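Local atomic coordinates of gamma-resorcylate decarboxylase (Polaromonas, PDB entry 4QRO), a protein that probably catalyses the metal-dependent, non-oxidative decarboxylation of gamma-resorcylate (2,6-dihydroxybenzoate) to resorcinol, using a manganese ion that here also binds the inhibitor 2-nitroresorcinol. Residues A61-A66 and L126-S131; A6-F11 and P160-P165; R229-N234 and R247-Y252. All blocks are in the same frame, centred on the assembly; numbering follows the deposited sequence.

Overall arrangement
The three contacts belong to an amidohydrolase (beta/alpha)8-barrel subunit and relate differently to its manganese site. Contact 2 holds three of the four protein ligands of the metal, carried by strands 4-11 and 161-164. Contact 1 is nested inside the loop that contact 2 closes, its centre 11 Å away; the two touch because strands 125-128 and 161-164 are sheet neighbours, and the side chain of Ala61 comes within about 5 Å of the inhibitor. Contact 3 is peripheral, with its centre 26 Å from that of contact 2 and 28 Å from that of contact 1. Its residues Arg229 and Asn234 nevertheless hydrogen-bond the inhibitor in the second subunit's pocket, so each pocket draws on both subunits.

Contact 1 of 3, residues A61-A66 and L126-S131; sequences APAVQA and LVNGFS
Gln65 and Asn128 carry this contact through their amides, whose planes are turned 50° apart. Gln65 OE1 accepts the backbone N-H of Asn128, the centre of an inverse gamma turn, at 2.8 Å from N. The bond is nearly straight at hydrogen (165°), yet the donor stands above the carbonyl plane and is not on a lone pair. Gln65 reaches this spot because CG lies beside its own backbone N (chi1 -79°) and the chain then bends at chi2, which also lays CD 3.6 Å from Val127 CG1.

The other end of the amide is satisfied by solvent. Gln65 NE2 donates to one water 2.9 Å away that also bonds Ser131 OG, a hydroxyl with a further partner in Tyr142 OH. It donates to a second, more distant water, which in turn donates a hydrogen bond to Leu126 O, 2.7 Å from the water oxygen.

Asn128 ND2 makes a weak bond to Pro62 O at 3.1 Å and another to Asn60 O, thereby tying the turn around the cis peptide before Pro62. Pro62 O additionally takes the backbone N-H of Gln65. Ala61 CB packs 3.5 Å from Asn128 OD1, and its side chain, about 5 Å from the inhibitor, places the loop next to the pocket. Gln65 O meets the Ser131 CA-H and receives a weak bond from Arg166.

The buried contact joins the loop between strand 52-59 and helix 70-90, on which Val64 packs, to strand 125-128 and the turn that follows it, beside strand 161-164 in the barrel wall.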
loop_
_atom_site.group_PDB
_atom_site.type_symbol
_atom_site.label_atom_id
_atom_site.label_comp_id
_atom_site.label_asym_id
_atom_site.label_seq_id
_atom_site.Cartn_x
_atom_site.Cartn_y
_atom_site.Cartn_z
ATOM N N ALA A 61 1.502 -21.192 -0.945
ATOM C CA ALA A 61 2.534 -20.212 -1.334
ATOM C C ALA A 61 3.781 -20.386 -0.471
ATOM O O ALA A 61 3.668 -20.835 0.664
ATOM C CB ALA A 61 1.991 -18.806 -1.169
ATOM N N PRO A 62 4.977 -20.056 -1.004
ATOM C CA PRO A 62 5.275 -19.685 -2.403
ATOM C C PRO A 62 5.295 -20.891 -3.335
ATOM O O PRO A 62 5.228 -20.738 -4.568
ATOM C CB PRO A 62 6.657 -19.033 -2.316
ATOM C CG PRO A 62 7.242 -19.445 -1.008
ATOM C CD PRO A 62 6.155 -19.959 -0.124
ATOM N N ALA A 63 5.435 -22.082 -2.760
ATOM C CA ALA A 63 5.445 -23.344 -3.534
ATOM C C ALA A 63 6.372 -23.277 -4.755
ATOM O O ALA A 63 7.595 -23.134 -4.600
ATOM C CB ALA A 63 4.021 -23.753 -3.912
ATOM N N VAL A 64 5.823 -23.309 -5.964
ATOM C CA VAL A 64 6.648 -23.441 -7.169
ATOM C C VAL A 64 7.543 -22.228 -7.387
ATOM O O VAL A 64 8.643 -22.359 -7.917
ATOM C CB VAL A 64 5.788 -23.757 -8.413
ATOM C CG1 VAL A 64 6.624 -23.799 -9.681
ATOM C CG2 VAL A 64 5.070 -25.091 -8.213
ATOM N N GLN A 65 7.108 -21.062 -6.920
ATOM C CA GLN A 65 7.874 -19.833 -7.103
ATOM C C GLN A 65 9.179 -19.753 -6.307
ATOM O O GLN A 65 10.013 -18.839 -6.545
ATOM C CB GLN A 65 7.004 -18.630 -6.774
ATOM C CG GLN A 65 6.054 -18.262 -7.903
ATOM C CD GLN A 65 4.985 -19.291 -8.177
ATOM O OE1 GLN A 65 4.084 -19.451 -7.386
ATOM N NE2 GLN A 65 5.069 -19.986 -9.331
ATOM N N ALA A 66 9.332 -20.667 -5.342
ATOM C CA ALA A 66 10.520 -20.721 -4.505
ATOM C C ALA A 66 11.436 -21.903 -4.917
ATOM O O ALA A 66 12.435 -22.147 -4.286
ATOM C CB ALA A 66 10.127 -20.831 -3.031
ATOM N N LEU A 126 -2.614 -19.578 -11.018
ATOM C CA LEU A 126 -2.303 -18.788 -9.833
ATOM C C LEU A 126 -0.817 -18.883 -9.566
ATOM O O LEU A 126 -0.240 -19.969 -9.550
ATOM C CB LEU A 126 -3.124 -19.224 -8.615
ATOM C CG LEU A 126 -2.916 -18.347 -7.350
ATOM C CD1 LEU A 126 -4.220 -18.124 -6.577
ATOM C CD2 LEU A 126 -1.845 -18.919 -6.436
ATOM N N VAL A 127 -0.197 -17.727 -9.372
ATOM C CA VAL A 127 1.241 -17.625 -9.198
ATOM C C VAL A 127 1.570 -16.684 -8.038
ATOM O O VAL A 127 1.011 -15.599 -7.938
ATOM C CB VAL A 127 1.918 -17.134 -10.494
ATOM C CG1 VAL A 127 3.391 -16.796 -10.273
ATOM C CG2 VAL A 127 1.734 -18.161 -11.611
ATOM N N ASN A 128 2.514 -17.105 -7.199
ATOM C CA ASN A 128 2.822 -16.408 -5.977
ATOM C C ASN A 128 3.929 -15.408 -6.177
ATOM O O ASN A 128 5.072 -15.581 -5.705
ATOM C CB ASN A 128 3.143 -17.404 -4.878
ATOM C CG ASN A 128 2.035 -18.427 -4.684
ATOM O OD1 ASN A 128 0.888 -18.077 -4.363
ATOM N ND2 ASN A 128 2.372 -19.709 -4.891
ATOM N N GLY A 129 3.582 -14.335 -6.872
ATOM C CA GLY A 129 4.525 -13.256 -7.071
ATOM C C GLY A 129 5.756 -13.693 -7.848
ATOM O O GLY A 129 5.701 -14.626 -8.664
ATOM N N PHE A 130 6.878 -13.026 -7.583
ATOM C CA PHE A 130 8.112 -13.280 -8.319
ATOM C C PHE A 130 8.638 -14.694 -8.150
ATOM O O PHE A 130 8.353 -15.386 -7.155
ATOM C CB PHE A 130 9.211 -12.299 -7.885
ATOM C CG PHE A 130 9.617 -12.436 -6.440
ATOM C CD1 PHE A 130 10.571 -13.367 -6.053
ATOM C CD2 PHE A 130 9.067 -11.609 -5.467
ATOM C CE1 PHE A 130 10.936 -13.503 -4.723
ATOM C CE2 PHE A 130 9.430 -11.737 -4.139
ATOM C CZ PHE A 130 10.364 -12.683 -3.759
ATOM N N SER A 131 9.472 -15.099 -9.104
ATOM C CA SER A 131 10.143 -16.393 -9.036
ATOM C C SER A 131 11.629 -16.274 -8.693
ATOM O O SER A 131 12.314 -15.291 -9.041
ATOM C CB SER A 131 9.994 -17.127 -10.366
ATOM O OG SER A 131 8.659 -17.448 -10.594
HETATM O O HOH W 1 7.674 -19.990 -10.615
HETATM O O HOH W 2 2.128 -21.279 -9.646
#

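Contact 2 of 3, residues A6-F11 and P160-P165. With MN (manganese (II) ion), chain K; 38L (2-nitrobenzene-1,3-diol), chain M.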
loop_
_atom_site.group_PDB
_atom_site.type_symbol
_atom_site.label_atom_id
_atom_site.label_comp_id
_atom_site.label_asym_id
_atom_site.label_seq_id
_atom_site.Cartn_x
_atom_site.Cartn_y
_atom_site.Cartn_z
ATOM N N ALA A 6 -15.954 -19.088 -5.042
ATOM C CA ALA A 6 -14.806 -18.589 -4.289
ATOM C C ALA A 6 -13.556 -19.029 -5.014
ATOM O O ALA A 6 -13.533 -20.144 -5.556
ATOM C CB ALA A 6 -14.871 -19.112 -2.883
ATOM N N LEU A 7 -12.566 -18.146 -5.145
ATOM C CA LEU A 7 -11.367 -18.454 -5.949
ATOM C C LEU A 7 -9.989 -18.096 -5.393
ATOM O O LEU A 7 -9.032 -18.010 -6.149
ATOM C CB LEU A 7 -11.505 -17.855 -7.365
ATOM C CG LEU A 7 -11.687 -16.339 -7.488
ATOM C CD1 LEU A 7 -10.972 -15.818 -8.719
ATOM C CD2 LEU A 7 -13.168 -15.961 -7.508
ATOM N N GLU A 8 -9.884 -17.832 -4.103
ATOM C CA GLU A 8 -8.589 -17.850 -3.434
ATOM C C GLU A 8 -8.695 -18.855 -2.301
ATOM O O GLU A 8 -8.822 -18.506 -1.127
ATOM C CB GLU A 8 -8.145 -16.465 -2.920
ATOM C CG GLU A 8 -6.632 -16.419 -2.739
ATOM C CD GLU A 8 -6.095 -15.109 -2.187
ATOM O OE1 GLU A 8 -5.259 -15.160 -1.247
ATOM O OE2 GLU A 8 -6.441 -14.044 -2.736
ATOM N N GLU A 9 -8.623 -20.122 -2.687
ATOM C CA GLU A 9 -8.985 -21.229 -1.841
ATOM C C GLU A 9 -7.859 -22.261 -2.037
ATOM O O GLU A 9 -7.686 -22.854 -3.119
ATOM C CB GLU A 9 -10.371 -21.804 -2.235
ATOM C CG GLU A 9 -11.454 -20.790 -2.687
ATOM C CD GLU A 9 -11.787 -19.701 -1.662
ATOM O OE1 GLU A 9 -11.815 -18.484 -2.034
ATOM O OE2 GLU A 9 -12.035 -20.039 -0.480
ATOM N N HIS A 10 -7.058 -22.415 -1.001
ATOM C CA HIS A 10 -5.780 -23.054 -1.130
ATOM C C HIS A 10 -5.767 -24.472 -0.587
ATOM O O HIS A 10 -6.510 -24.809 0.327
ATOM C CB HIS A 10 -4.715 -22.257 -0.379
ATOM C CG HIS A 10 -4.576 -20.834 -0.818
ATOM N ND1 HIS A 10 -4.070 -20.481 -2.052
ATOM C CD2 HIS A 10 -4.797 -19.676 -0.150
ATOM C CE1 HIS A 10 -4.028 -19.161 -2.143
ATOM N NE2 HIS A 10 -4.448 -18.651 -0.997
ATOM N N PHE A 11 -4.846 -25.268 -1.123
ATOM C CA PHE A 11 -4.551 -26.603 -0.601
ATOM C C PHE A 11 -3.043 -26.810 -0.721
ATOM O O PHE A 11 -2.320 -26.006 -1.365
ATOM C CB PHE A 11 -5.283 -27.681 -1.425
ATOM C CG PHE A 11 -4.706 -27.865 -2.807
ATOM C CD1 PHE A 11 -3.665 -28.762 -3.033
ATOM C CD2 PHE A 11 -5.132 -27.071 -3.857
ATOM C CE1 PHE A 11 -3.091 -28.892 -4.278
ATOM C CE2 PHE A 11 -4.582 -27.207 -5.118
ATOM C CZ PHE A 11 -3.537 -28.108 -5.325
ATOM N N PRO A 160 -7.715 -16.245 -17.024
ATOM C CA PRO A 160 -7.108 -15.242 -16.127
ATOM C C PRO A 160 -5.869 -15.732 -15.389
ATOM O O PRO A 160 -5.685 -16.949 -15.222
ATOM C CB PRO A 160 -8.225 -14.968 -15.107
ATOM C CG PRO A 160 -9.476 -15.392 -15.780
ATOM C CD PRO A 160 -9.082 -16.594 -16.591
ATOM N N PHE A 161 -5.075 -14.785 -14.881
ATOM C CA PHE A 161 -3.833 -15.087 -14.151
ATOM C C PHE A 161 -3.982 -14.398 -12.811
ATOM O O PHE A 161 -4.156 -13.187 -12.787
ATOM C CB PHE A 161 -2.643 -14.525 -14.963
ATOM C CG PHE A 161 -1.276 -14.713 -14.337
ATOM C CD1 PHE A 161 -0.844 -13.895 -13.286
ATOM C CD2 PHE A 161 -0.387 -15.645 -14.844
ATOM C CE1 PHE A 161 0.397 -14.052 -12.718
ATOM C CE2 PHE A 161 0.886 -15.783 -14.296
ATOM C CZ PHE A 161 1.278 -14.990 -13.237
ATOM N N TYR A 162 -3.914 -15.168 -11.730
ATOM C CA TYR A 162 -4.096 -14.664 -10.357
ATOM C C TYR A 162 -2.719 -14.394 -9.826
ATOM O O TYR A 162 -1.926 -15.319 -9.644
ATOM C CB TYR A 162 -4.809 -15.713 -9.500
ATOM C CG TYR A 162 -5.520 -15.180 -8.274
ATOM C CD1 TYR A 162 -4.843 -14.434 -7.309
ATOM C CD2 TYR A 162 -6.884 -15.453 -8.063
ATOM C CE1 TYR A 162 -5.506 -13.954 -6.189
ATOM C CE2 TYR A 162 -7.559 -14.973 -6.948
ATOM C CZ TYR A 162 -6.870 -14.221 -6.014
ATOM O OH TYR A 162 -7.561 -13.768 -4.895
ATOM N N LEU A 163 -2.404 -13.117 -9.598
ATOM C CA LEU A 163 -1.097 -12.742 -9.111
ATOM C C LEU A 163 -1.257 -12.650 -7.596
ATOM O O LEU A 163 -1.799 -11.678 -7.076
ATOM C CB LEU A 163 -0.643 -11.418 -9.752
ATOM C CG LEU A 163 0.691 -10.858 -9.211
ATOM C CD1 LEU A 163 1.865 -11.736 -9.590
ATOM C CD2 LEU A 163 0.924 -9.429 -9.710
ATOM N N HIS A 164 -0.837 -13.702 -6.904
ATOM C CA HIS A 164 -1.050 -13.869 -5.462
ATOM C C HIS A 164 0.215 -13.403 -4.756
ATOM O O HIS A 164 1.290 -13.303 -5.382
ATOM C CB HIS A 164 -1.334 -15.366 -5.182
ATOM C CG HIS A 164 -1.626 -15.704 -3.757
ATOM N ND1 HIS A 164 -0.640 -16.056 -2.860
ATOM C CD2 HIS A 164 -2.798 -15.788 -3.085
ATOM C CE1 HIS A 164 -1.197 -16.333 -1.697
ATOM N NE2 HIS A 164 -2.502 -16.182 -1.807
ATOM N N PRO A 165 0.116 -13.080 -3.458
ATOM C CA PRO A 165 1.369 -12.660 -2.810
ATOM C C PRO A 165 2.402 -13.730 -2.514
ATOM O O PRO A 165 2.123 -14.941 -2.556
ATOM C CB PRO A 165 0.894 -12.068 -1.462
ATOM C CG PRO A 165 -0.538 -11.728 -1.672
ATOM C CD PRO A 165 -1.060 -12.775 -2.619
HETATM MN MN MN K . -4.030 -16.599 -0.190
HETATM O OAK 38L M . -3.120 -14.798 1.008
HETATM N NAG 38L M . -2.873 -14.709 2.179
HETATM O OAJ 38L M . -3.016 -13.616 2.725
HETATM C CAA 38L M . -2.434 -15.855 2.888
HETATM C CAF 38L M . -2.121 -15.705 4.236
HETATM O OAH 38L M . -2.841 -14.839 5.002
HETATM C CAE 38L M . -1.078 -16.436 4.804
HETATM C CAD 38L M . -0.375 -17.364 4.044
HETATM C CAC 38L M . -0.793 -17.644 2.745
HETATM C CAB 38L M . -1.846 -16.925 2.182
HETATM O OAI 38L M . -2.283 -17.264 0.930
#
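Glu8, His10 and His164 converge on one manganese ion. Glu8 OE1 and His10 NE2 each bind the metal at 2.2 Å, and His164 NE2 does so at 2.3 Å. Asp287 and two inhibitor oxygens, nitro OAK and phenolic OAI, bring the count to six. The inhibitor closes a six-membered chelate, with OAI 2.2 Å from manganese. Its OAK stands nearly opposite His10 NE2 across the metal and OAI roughly opposite Glu8 OE1, consistent with a distorted octahedron. The close approach of Glu8 OE1 and His164 NE2 reflects their shared metal.

Around the ion the flat groups are strongly turned. The His10 and His164 rings make 81° with each other, and Glu8 OE1 lies at the edge of the His164 ring while its carboxylate is inclined 80° to that ring.

In the second shell, Glu8 stretches out from a CG anti to its backbone N (chi1 -158°), so that OE2 reaches Tyr162 OH. The tyrosine donates; the 2.4 Å between OH and OE2 is very short, and its exact value is doubtful. Ser262 also bonds OE2, and Thr260 bonds the tyrosine hydroxyl. His164 ND1 donates a hydrogen bond to a lone pair of Pro165 O at 3.0 Å, which, with the metal bond at NE2, probably limits rotation of the imidazole. Farther out, Leu7 CD1 packs 3.9 Å from Tyr162 CE2.

Glu8 and His10 form a Glu-x-His version of the His-x-His motif found on the first strand of many amidohydrolases. The strand segments approach to 10.0 Å across the barrel interior; 4-11 pairs with 52-59, whereas 161-164 runs between 125-128 and 214-216.

Contact 3 of 3, residues R229-N234 and R247-Y252; sequences RIDHRN and RKIVDY
The Asp231 carboxylate takes the first two N-H groups of helix 249-256, one on each oxygen. Asp231 OD1 accepts Ile249 N at 2.8 Å on its syn side, the donor standing slightly out of the carboxylate plane. OD2 accepts Val250 N at 2.9 Å on its syn lone pair. The two N-H...O angles, 146° and 156°, show that neither bond is quite straight. Of the other flat groups, the Arg247 guanidinium carries Asp251 CB over the centre of one face, while the His232 ring stacks on Trp228 and bonds its carbonyl oxygen through ND1. Lys248 NZ approaches that imidazole obliquely, 3.5 Å from His232 NE2.

The first two amides of the helix are therefore satisfied by Asp231, and its negative charge at the positive end of the helix dipole is probably favourable. Lys248 holds the N-cap position. Its own backbone N donates to Asp251 OD2 at 3.2 Å, a bond like the N3 side of a capping box, without its reciprocal partner.

On Asp231, CG sits beside the backbone N (chi1 -70°), directing the carboxylate from helix 223-232 toward the next helix. Helix 223-232 ends at the dimer interface: Arg229 and Asn234 hydrogen-bond to the inhibitor bound in the pocket of the second subunit, and Arg233 NE bonds Thr186 OG1 of the second subunit.

Beside these bonds lies an apolar layer backed by Leu198 of helix 188-202. In it the isoleucines cross at about a right angle, and Ile230 CG2 touches Ile249 CG1 at 3.9 Å.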
loop_
_atom_site.group_PDB
_atom_site.type_symbol
_atom_site.label_atom_id
_atom_site.label_comp_id
_atom_site.label_asym_id
_atom_site.label_seq_id
_atom_site.Cartn_x
_atom_site.Cartn_y
_atom_site.Cartn_z
ATOM N N ARG A 229 -3.640 8.944 -7.001
ATOM C CA ARG A 229 -2.314 9.563 -6.795
ATOM C C ARG A 229 -1.205 8.973 -7.700
ATOM O O ARG A 229 -0.290 9.686 -8.127
ATOM C CB ARG A 229 -1.947 9.477 -5.321
ATOM C CG ARG A 229 -0.608 10.103 -4.938
ATOM C CD ARG A 229 -0.553 10.241 -3.420
ATOM N NE ARG A 229 0.787 10.425 -2.887
ATOM C CZ ARG A 229 1.526 11.520 -3.050
ATOM N NH1 ARG A 229 1.066 12.569 -3.748
ATOM N NH2 ARG A 229 2.739 11.567 -2.511
ATOM N N ILE A 230 -1.280 7.671 -7.986
ATOM C CA ILE A 230 -0.309 7.033 -8.875
ATOM C C ILE A 230 -0.152 7.848 -10.180
ATOM O O ILE A 230 0.983 8.100 -10.604
ATOM C CB ILE A 230 -0.667 5.544 -9.176
ATOM C CG1 ILE A 230 -0.415 4.686 -7.930
ATOM C CG2 ILE A 230 0.148 4.991 -10.351
ATOM C CD1 ILE A 230 -0.948 3.283 -8.031
ATOM N N ASP A 231 -1.271 8.227 -10.815
ATOM C CA ASP A 231 -1.233 8.977 -12.119
ATOM C C ASP A 231 -1.222 10.495 -11.927
ATOM O O ASP A 231 -0.590 11.218 -12.694
ATOM C CB ASP A 231 -2.447 8.663 -12.982
ATOM C CG ASP A 231 -2.437 7.253 -13.529
ATOM O OD1 ASP A 231 -1.410 6.862 -14.129
ATOM O OD2 ASP A 231 -3.471 6.548 -13.374
ATOM N N HIS A 232 -1.951 10.975 -10.920
ATOM C CA HIS A 232 -2.262 12.396 -10.831
ATOM C C HIS A 232 -1.366 13.221 -9.916
ATOM O O HIS A 232 -1.522 14.436 -9.851
ATOM C CB HIS A 232 -3.724 12.587 -10.455
ATOM C CG HIS A 232 -4.673 12.070 -11.486
ATOM N ND1 HIS A 232 -5.143 10.772 -11.483
ATOM C CD2 HIS A 232 -5.216 12.664 -12.574
ATOM C CE1 HIS A 232 -5.949 10.593 -12.513
ATOM N NE2 HIS A 232 -6.020 11.728 -13.188
ATOM N N ARG A 233 -0.430 12.592 -9.210
ATOM C CA ARG A 233 0.547 13.366 -8.408
ATOM C C ARG A 233 1.273 14.393 -9.275
ATOM O O ARG A 233 1.595 14.141 -10.445
ATOM C CB ARG A 233 1.567 12.474 -7.695
ATOM C CG ARG A 233 2.683 11.907 -8.566
ATOM C CD ARG A 233 2.181 11.059 -9.717
ATOM N NE ARG A 233 3.280 10.608 -10.576
ATOM C CZ ARG A 233 3.820 11.318 -11.556
ATOM N NH1 ARG A 233 3.365 12.544 -11.851
ATOM N NH2 ARG A 233 4.807 10.786 -12.263
ATOM N N ASN A 234 1.522 15.568 -8.683
ATOM C CA ASN A 234 2.196 16.660 -9.363
ATOM C C ASN A 234 1.502 16.988 -10.693
ATOM O O ASN A 234 2.157 17.163 -11.722
ATOM C CB ASN A 234 3.665 16.328 -9.618
ATOM C CG ASN A 234 4.376 15.741 -8.412
ATOM O OD1 ASN A 234 5.166 14.800 -8.555
ATOM N ND2 ASN A 234 4.128 16.282 -7.250
ATOM N N ARG A 247 -0.693 4.644 -21.876
ATOM C CA ARG A 247 -1.825 5.292 -21.231
ATOM C C ARG A 247 -1.588 5.430 -19.728
ATOM O O ARG A 247 -0.492 5.142 -19.251
ATOM C CB ARG A 247 -3.083 4.477 -21.513
ATOM C CG ARG A 247 -3.425 4.415 -22.997
ATOM C CD ARG A 247 -4.295 3.216 -23.283
ATOM N NE ARG A 247 -5.665 3.486 -22.887
ATOM C CZ ARG A 247 -6.578 2.561 -22.585
ATOM N NH1 ARG A 247 -6.294 1.260 -22.596
ATOM N NH2 ARG A 247 -7.796 2.958 -22.255
ATOM N N LYS A 248 -2.612 5.913 -19.017
ATOM C CA LYS A 248 -2.579 6.073 -17.548
ATOM C C LYS A 248 -2.607 4.705 -16.878
ATOM O O LYS A 248 -3.213 3.765 -17.404
ATOM C CB LYS A 248 -3.784 6.899 -17.073
ATOM C CG LYS A 248 -3.819 8.345 -17.553
ATOM C CD LYS A 248 -5.205 8.928 -17.293
ATOM C CE LYS A 248 -5.283 10.403 -17.629
ATOM N NZ LYS A 248 -4.891 11.220 -16.454
ATOM N N ILE A 249 -1.943 4.572 -15.725
ATOM C CA ILE A 249 -1.984 3.310 -14.990
ATOM C C ILE A 249 -3.458 2.922 -14.704
ATOM O O ILE A 249 -3.842 1.762 -14.853
ATOM C CB ILE A 249 -1.154 3.391 -13.680
ATOM C CG1 ILE A 249 0.341 3.633 -13.972
ATOM C CG2 ILE A 249 -1.396 2.173 -12.794
ATOM C CD1 ILE A 249 0.990 2.625 -14.916
ATOM N N VAL A 250 -4.288 3.894 -14.330
ATOM C CA VAL A 250 -5.678 3.621 -13.995
ATOM C C VAL A 250 -6.452 2.982 -15.163
ATOM O O VAL A 250 -7.402 2.225 -14.936
ATOM C CB VAL A 250 -6.421 4.882 -13.481
ATOM C CG1 VAL A 250 -6.663 5.886 -14.611
ATOM C CG2 VAL A 250 -7.754 4.494 -12.830
ATOM N N ASP A 251 -6.050 3.274 -16.396
ATOM C CA ASP A 251 -6.689 2.663 -17.579
ATOM C C ASP A 251 -6.490 1.143 -17.587
ATOM O O ASP A 251 -7.438 0.397 -17.788
ATOM C CB ASP A 251 -6.164 3.271 -18.894
ATOM C CG ASP A 251 -6.566 4.734 -19.075
ATOM O OD1 ASP A 251 -7.676 5.105 -18.683
ATOM O OD2 ASP A 251 -5.751 5.520 -19.583
ATOM N N TYR A 252 -5.275 0.686 -17.313
ATOM C CA TYR A 252 -4.978 -0.769 -17.295
ATOM C C TYR A 252 -5.597 -1.457 -16.089
ATOM O O TYR A 252 -6.110 -2.564 -16.173
ATOM C CB TYR A 252 -3.459 -1.005 -17.340
ATOM C CG TYR A 252 -2.807 -0.288 -18.519
ATOM C CD1 TYR A 252 -3.113 -0.651 -19.830
ATOM C CD2 TYR A 252 -1.935 0.764 -18.318
ATOM C CE1 TYR A 252 -2.535 -0.009 -20.905
ATOM C CE2 TYR A 252 -1.361 1.431 -19.380
ATOM C CZ TYR A 252 -1.657 1.037 -20.674
ATOM O OH TYR A 252 -1.092 1.714 -21.731
#